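Local coordinates for protein NADP-dependent 2-hydroxyacid dehydrogenase (Rhizobium etli, PDB 4XCV) that probably catalyses the NADPH-dependent interconversion of 2-keto acids and 2-hydroxyacids, holding its cofactor in a Rossmann-type dinucleotide-binding domain, at residues I89-F94 against I314-G319. Numbering follows the deposited sequence. Where two conformers were deposited one is given.
Sequences IPIVRF and IDRAAG. With NDP (NADPH dihydro-nicotinamide-adenine-dinucleotide phosphate), chain B.
Successive bends at chi2 (-76°) and chi3 (-81°) fold the Arg-316 chain back over Ile-91, whose chi1 of -62° sets CG1 beside its own backbone N, with CD1 continuing from there toward the Arg-316 chain. The two side chains cross at about a right angle, with Arg-316 CD and NH1 each 3.8 Å from Ile-91 CD1. The guanidinium has the carbonyl of Ile-89 at its edge, but its hydrogen bond goes from NH1 to the carbonyl oxygen of Pro-87. Were Arg-316 replaced by an alanine, the Pro-87 oxygen would probably lose its donor and Ile-91 CD1 the chain packed across it. Beside this pair, Ile-314 N gives a nearly straight 2.9 Å hydrogen bond to Ile-91 O, and its CG1 lies 3.8 Å from Ile-91 CB. A water links the same two residues, accepting from Ile-91 N and donating to Ile-314 O. Strand 91-92 is an outermost strand of the smaller, five-stranded parallel sheet, and through these bonds the C-terminal tail, returning after helix 292-305, runs alongside it; Arg-93 is likewise backbone-bonded to Phe-312. In D-2-hydroxyacid dehydrogenases such a sheet belongs to the substrate-binding domain, which faces the cofactor domain across the active-site cleft. Just past this strand, Arg-93, extended from CG to NE, reaches toward NADPH, its CD passing 4.0 Å from Ile-314 CG2. In the conformer described, one of two, Arg-93 NH2 donates to O2N of the NADPH diphosphate at 2.6 Å, in the guanidinium plane, O2A sits over one face, and NH1 is held by the carbonyl oxygen of Ala-75.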
ATOM      1  N   ILE A  89      -0.912  17.035  37.822  1.00 25.30           N
ATOM      2  CA  ILE A  89       0.302  16.264  37.678  1.00 22.83           C
ATOM      3  C   ILE A  89       0.377  15.816  36.218  1.00 20.85           C
ATOM      4  O   ILE A  89      -0.632  15.831  35.507  1.00 21.99           O
ATOM      5  CB  ILE A  89       0.327  15.009  38.585  1.00 21.63           C
ATOM      6  CG1 ILE A  89      -0.903  14.104  38.357  1.00 21.73           C
ATOM      7  CG2 ILE A  89       0.404  15.398  40.066  1.00 23.30           C
ATOM      8  CD1 ILE A  89      -0.849  12.805  39.146  1.00 20.99           C
ATOM      9  N   PRO A  90       1.567  15.423  35.762  1.00 19.16           N
ATOM     10  CA  PRO A  90       1.679  15.058  34.343  1.00 18.02           C
ATOM     11  C   PRO A  90       0.811  13.867  33.989  1.00 16.89           C
ATOM     12  O   PRO A  90       0.693  12.915  34.759  1.00 16.03           O
ATOM     13  CB  PRO A  90       3.156  14.698  34.178  1.00 17.41           C
ATOM     14  CG  PRO A  90       3.849  15.452  35.259  1.00 19.16           C
ATOM     15  CD  PRO A  90       2.895  15.499  36.416  1.00 19.41           C
ATOM     16  N   ILE A  91       0.193  13.951  32.811  1.00 16.48           N
ATOM     17  CA  ILE A  91      -0.512  12.839  32.228  1.00 16.23           C
ATOM     18  C   ILE A  91       0.222  12.440  30.970  1.00 15.11           C
ATOM     19  O   ILE A  91       0.429  13.272  30.072  1.00 15.23           O
ATOM     20  CB  ILE A  91      -1.944  13.239  31.865  1.00 17.86           C
ATOM     21  CG1 ILE A  91      -2.714  13.642  33.134  1.00 19.58           C
ATOM     22  CG2 ILE A  91      -2.630  12.083  31.149  1.00 18.02           C
ATOM     23  CD1 ILE A  91      -3.938  14.441  32.876  1.00 21.92           C
ATOM     24  N   VAL A  92       0.652  11.204  30.918  1.00 14.21           N
ATOM     25  CA  VAL A  92       1.481  10.656  29.841  1.00 13.66           C
ATOM     26  C   VAL A  92       0.617   9.793  28.945  1.00 14.37           C
ATOM     27  O   VAL A  92      -0.027   8.855  29.427  1.00 14.88           O
ATOM     28  CB  VAL A  92       2.660   9.818  30.435  1.00 12.75           C
ATOM     29  CG1 VAL A  92       3.473   9.100  29.374  1.00 12.83           C
ATOM     30  CG2 VAL A  92       3.558  10.689  31.254  1.00 12.87           C
ATOM     31  N   ARG A  93       0.590  10.077  27.644  1.00 15.04           N
ATOM     32  CA  ARG A  93      -0.183   9.227  26.749  1.00 16.34           C
ATOM     33  C   ARG A  93       0.616   8.050  26.263  1.00 16.17           C
ATOM     34  O   ARG A  93       1.834   8.025  26.325  1.00 14.83           O
ATOM     35  CB  ARG A  93      -0.797  10.021  25.611  1.00 18.26           C
ATOM     36  CG  ARG A  93       0.202  10.452  24.629  1.00 18.24           C
ATOM     37  CD  ARG A  93      -0.478  11.428  23.662  1.00 19.51           C
ATOM     38  NE  ARG A  93       0.284  11.552  22.487  0.50 19.78           N
ATOM     39  CZ  ARG A  93       0.043  10.871  21.367  0.50 20.38           C
ATOM     40  NH1 ARG A  93      -0.977  10.002  21.222  0.50 21.24           N
ATOM     41  NH2 ARG A  93       0.851  11.065  20.387  0.50 20.77           N
ATOM     42  N   PHE A  94      -0.098   7.004  25.891  1.00 17.47           N
ATOM     43  CA  PHE A  94       0.499   5.801  25.469  1.00 18.29           C
ATOM     44  C   PHE A  94       0.853   5.969  24.033  1.00 19.50           C
ATOM     45  O   PHE A  94      -0.043   6.032  23.187  1.00 21.09           O
ATOM     46  CB  PHE A  94      -0.448   4.633  25.687  1.00 19.38           C
ATOM     47  CG  PHE A  94       0.060   3.336  25.148  1.00 20.45           C
ATOM     48  CD1 PHE A  94       1.432   3.030  25.058  1.00 19.60           C
ATOM     49  CD2 PHE A  94      -0.845   2.368  24.772  1.00 22.46           C
ATOM     50  CE1 PHE A  94       1.868   1.862  24.534  1.00 20.81           C
ATOM     51  CE2 PHE A  94      -0.389   1.138  24.315  1.00 23.50           C
ATOM     52  CZ  PHE A  94       0.967   0.901  24.194  1.00 22.60           C
ATOM     53  N   ILE A 314       0.759  15.159  27.915  1.00 15.89           N
ATOM     54  CA  ILE A 314      -0.250  15.930  27.239  1.00 17.33           C
ATOM     55  C   ILE A 314      -0.290  17.366  27.716  1.00 16.89           C
ATOM     56  O   ILE A 314       0.050  17.740  28.850  1.00 16.62           O
ATOM     57  CB  ILE A 314      -1.580  15.256  27.305  1.00 19.00           C
ATOM     58  CG1 ILE A 314      -2.090  15.279  28.708  1.00 21.31           C
ATOM     59  CG2 ILE A 314      -1.497  13.823  26.709  1.00 20.07           C
ATOM     60  CD1 ILE A 314      -3.128  16.317  28.930  1.00 24.41           C
ATOM     61  N   ASP A 315      -0.783  18.181  26.805  1.00 16.01           N
ATOM     62  CA  ASP A 315      -0.923  19.613  27.012  1.00 17.54           C
ATOM     63  C   ASP A 315      -2.324  19.830  27.542  1.00 18.00           C
ATOM     64  O   ASP A 315      -3.308  19.769  26.810  1.00 17.13           O
ATOM     65  CB  ASP A 315      -0.721  20.296  25.641  1.00 17.83           C
ATOM     66  CG  ASP A 315      -0.838  21.809  25.664  1.00 19.60           C
ATOM     67  OD1 ASP A 315      -1.460  22.389  26.563  1.00 19.58           O
ATOM     68  OD2 ASP A 315      -0.309  22.405  24.691  1.00 21.07           O
ATOM     69  N   ARG A 316      -2.425  20.036  28.852  1.00 19.95           N
ATOM     70  CA  ARG A 316      -3.734  20.118  29.478  1.00 22.90           C
ATOM     71  C   ARG A 316      -4.614  21.227  28.921  1.00 22.80           C
ATOM     72  O   ARG A 316      -5.788  21.021  28.662  1.00 24.23           O
ATOM     73  CB  ARG A 316      -3.625  20.331  31.011  1.00 27.23           C
ATOM     74  CG  ARG A 316      -3.189  19.116  31.785  1.00 30.57           C
ATOM     75  CD  ARG A 316      -4.324  18.101  31.919  1.00 32.25           C
ATOM     76  NE  ARG A 316      -5.308  18.383  32.975  1.00 36.14           N
ATOM     77  CZ  ARG A 316      -5.138  18.159  34.287  1.00 36.54           C
ATOM     78  NH1 ARG A 316      -3.982  17.694  34.772  1.00 36.26           N
ATOM     79  NH2 ARG A 316      -6.134  18.450  35.131  1.00 39.11           N
ATOM     80  N   ALA A 317      -4.028  22.391  28.686  1.00 21.17           N
ATOM     81  CA  ALA A 317      -4.790  23.510  28.189  1.00 21.55           C
ATOM     82  C   ALA A 317      -5.320  23.225  26.776  1.00 20.23           C
ATOM     83  O   ALA A 317      -6.425  23.632  26.421  1.00 21.36           O
ATOM     84  CB  ALA A 317      -3.925  24.759  28.212  1.00 21.87           C
ATOM     85  N   ALA A 318      -4.537  22.502  25.965  1.00 17.98           N
ATOM     86  CA  ALA A 318      -4.951  22.198  24.596  1.00 17.79           C
ATOM     87  C   ALA A 318      -5.877  20.993  24.521  1.00 17.31           C
ATOM     88  O   ALA A 318      -6.624  20.861  23.553  1.00 17.98           O
ATOM     89  CB  ALA A 318      -3.720  21.947  23.744  1.00 17.13           C
ATOM     90  N   GLY A 319      -5.773  20.106  25.491  1.00 17.07           N
ATOM     91  CA  GLY A 319      -6.623  18.936  25.578  1.00 17.55           C
ATOM     92  C   GLY A 319      -6.157  17.686  24.874  1.00 16.63           C
ATOM     93  O   GLY A 319      -6.961  16.760  24.701  1.00 17.89           O
TER
HETATM   94  PA  NDP B 401      -0.265  13.716  18.368  1.00 10.13           P
HETATM   95  O1A NDP B 401       1.184  13.373  18.216  1.00 10.59           O
HETATM   96  O2A NDP B 401      -0.776  14.345  19.648  1.00 11.81           O
HETATM   97  O5B NDP B 401      -0.645  14.655  17.129  1.00  9.86           O
HETATM   98  C5B NDP B 401      -1.939  15.264  17.089  1.00 10.21           C
HETATM   99  C4B NDP B 401      -1.977  16.145  15.862  1.00  9.66           C
HETATM  100  O4B NDP B 401      -3.300  16.656  15.734  1.00  9.81           O
HETATM  101  C3B NDP B 401      -1.030  17.317  15.969  1.00  9.27           C
HETATM  102  O3B NDP B 401      -0.449  17.608  14.682  1.00  9.61           O
HETATM  103  C2B NDP B 401      -1.974  18.409  16.395  1.00  9.45           C
HETATM  104  O2B NDP B 401      -1.569  19.756  16.026  1.00 10.19           O
HETATM  105  C1B NDP B 401      -3.229  18.043  15.604  1.00  9.23           C
HETATM  106  N9A NDP B 401      -4.446  18.666  16.128  1.00  9.95           N
HETATM  107  C8A NDP B 401      -4.944  18.475  17.366  1.00 10.27           C
HETATM  108  N7A NDP B 401      -6.026  19.295  17.539  1.00 10.85           N
HETATM  109  C5A NDP B 401      -6.148  20.022  16.388  1.00 10.80           C
HETATM  110  C6A NDP B 401      -6.995  21.054  15.987  1.00 11.96           C
HETATM  111  N6A NDP B 401      -7.994  21.476  16.763  1.00 14.36           N
HETATM  112  N1A NDP B 401      -6.812  21.580  14.770  1.00 12.10           N
HETATM  113  C2A NDP B 401      -5.824  21.136  13.963  1.00 11.26           C
HETATM  114  N3A NDP B 401      -4.961  20.157  14.284  1.00 10.68           N
HETATM  115  C4A NDP B 401      -5.167  19.625  15.508  1.00 10.42           C
HETATM  116  O3  NDP B 401      -1.172  12.413  18.115  1.00 10.10           O
HETATM  117  PN  NDP B 401      -0.827  11.072  17.298  1.00 10.01           P
HETATM  118  O1N NDP B 401      -0.375  11.490  15.939  1.00  9.85           O
HETATM  119  O2N NDP B 401       0.081  10.218  18.047  1.00 11.10           O
HETATM  120  O5D NDP B 401      -2.238  10.366  17.282  1.00 10.24           O
HETATM  121  C5D NDP B 401      -3.386  11.034  16.740  1.00 10.87           C
HETATM  122  C4D NDP B 401      -4.622  10.283  17.250  1.00 11.16           C
HETATM  123  O4D NDP B 401      -4.719   9.015  16.617  1.00 10.95           O
HETATM  124  C3D NDP B 401      -4.620   9.945  18.715  1.00 12.09           C
HETATM  125  O3D NDP B 401      -5.071  11.055  19.512  1.00 14.52           O
HETATM  126  C2D NDP B 401      -5.546   8.744  18.814  1.00 12.13           C
HETATM  127  O2D NDP B 401      -6.882   9.192  19.148  1.00 16.05           O
HETATM  128  C1D NDP B 401      -5.589   8.200  17.415  1.00 10.88           C
HETATM  129  N1N NDP B 401      -5.124   6.820  17.250  1.00 10.24           N
HETATM  130  C2N NDP B 401      -5.906   5.895  16.607  1.00 11.17           C
HETATM  131  C3N NDP B 401      -5.547   4.593  16.531  1.00 12.05           C
HETATM  132  C7N NDP B 401      -6.327   3.609  15.826  1.00 14.49           C
HETATM  133  O7N NDP B 401      -6.116   2.409  16.120  1.00 21.82           O
HETATM  134  N7N NDP B 401      -7.208   3.907  14.889  1.00 12.74           N
HETATM  135  C4N NDP B 401      -4.246   4.153  17.081  1.00 11.78           C
HETATM  136  C5N NDP B 401      -3.491   5.226  17.703  1.00 11.23           C
HETATM  137  C6N NDP B 401      -3.898   6.471  17.818  1.00 11.02           C
HETATM  138  P2B NDP B 401      -0.161  20.346  16.572  1.00 10.69           P
HETATM  139  O1X NDP B 401      -0.198  21.799  16.227  1.00 12.16           O
HETATM  140  O2X NDP B 401      -0.154  20.074  18.066  1.00 12.34           O
HETATM  141  O3X NDP B 401       0.910  19.573  15.919  1.00 12.18           O
HETATM  142  O   HOH W   1      -0.048  16.677  31.532  1.00 18.94           O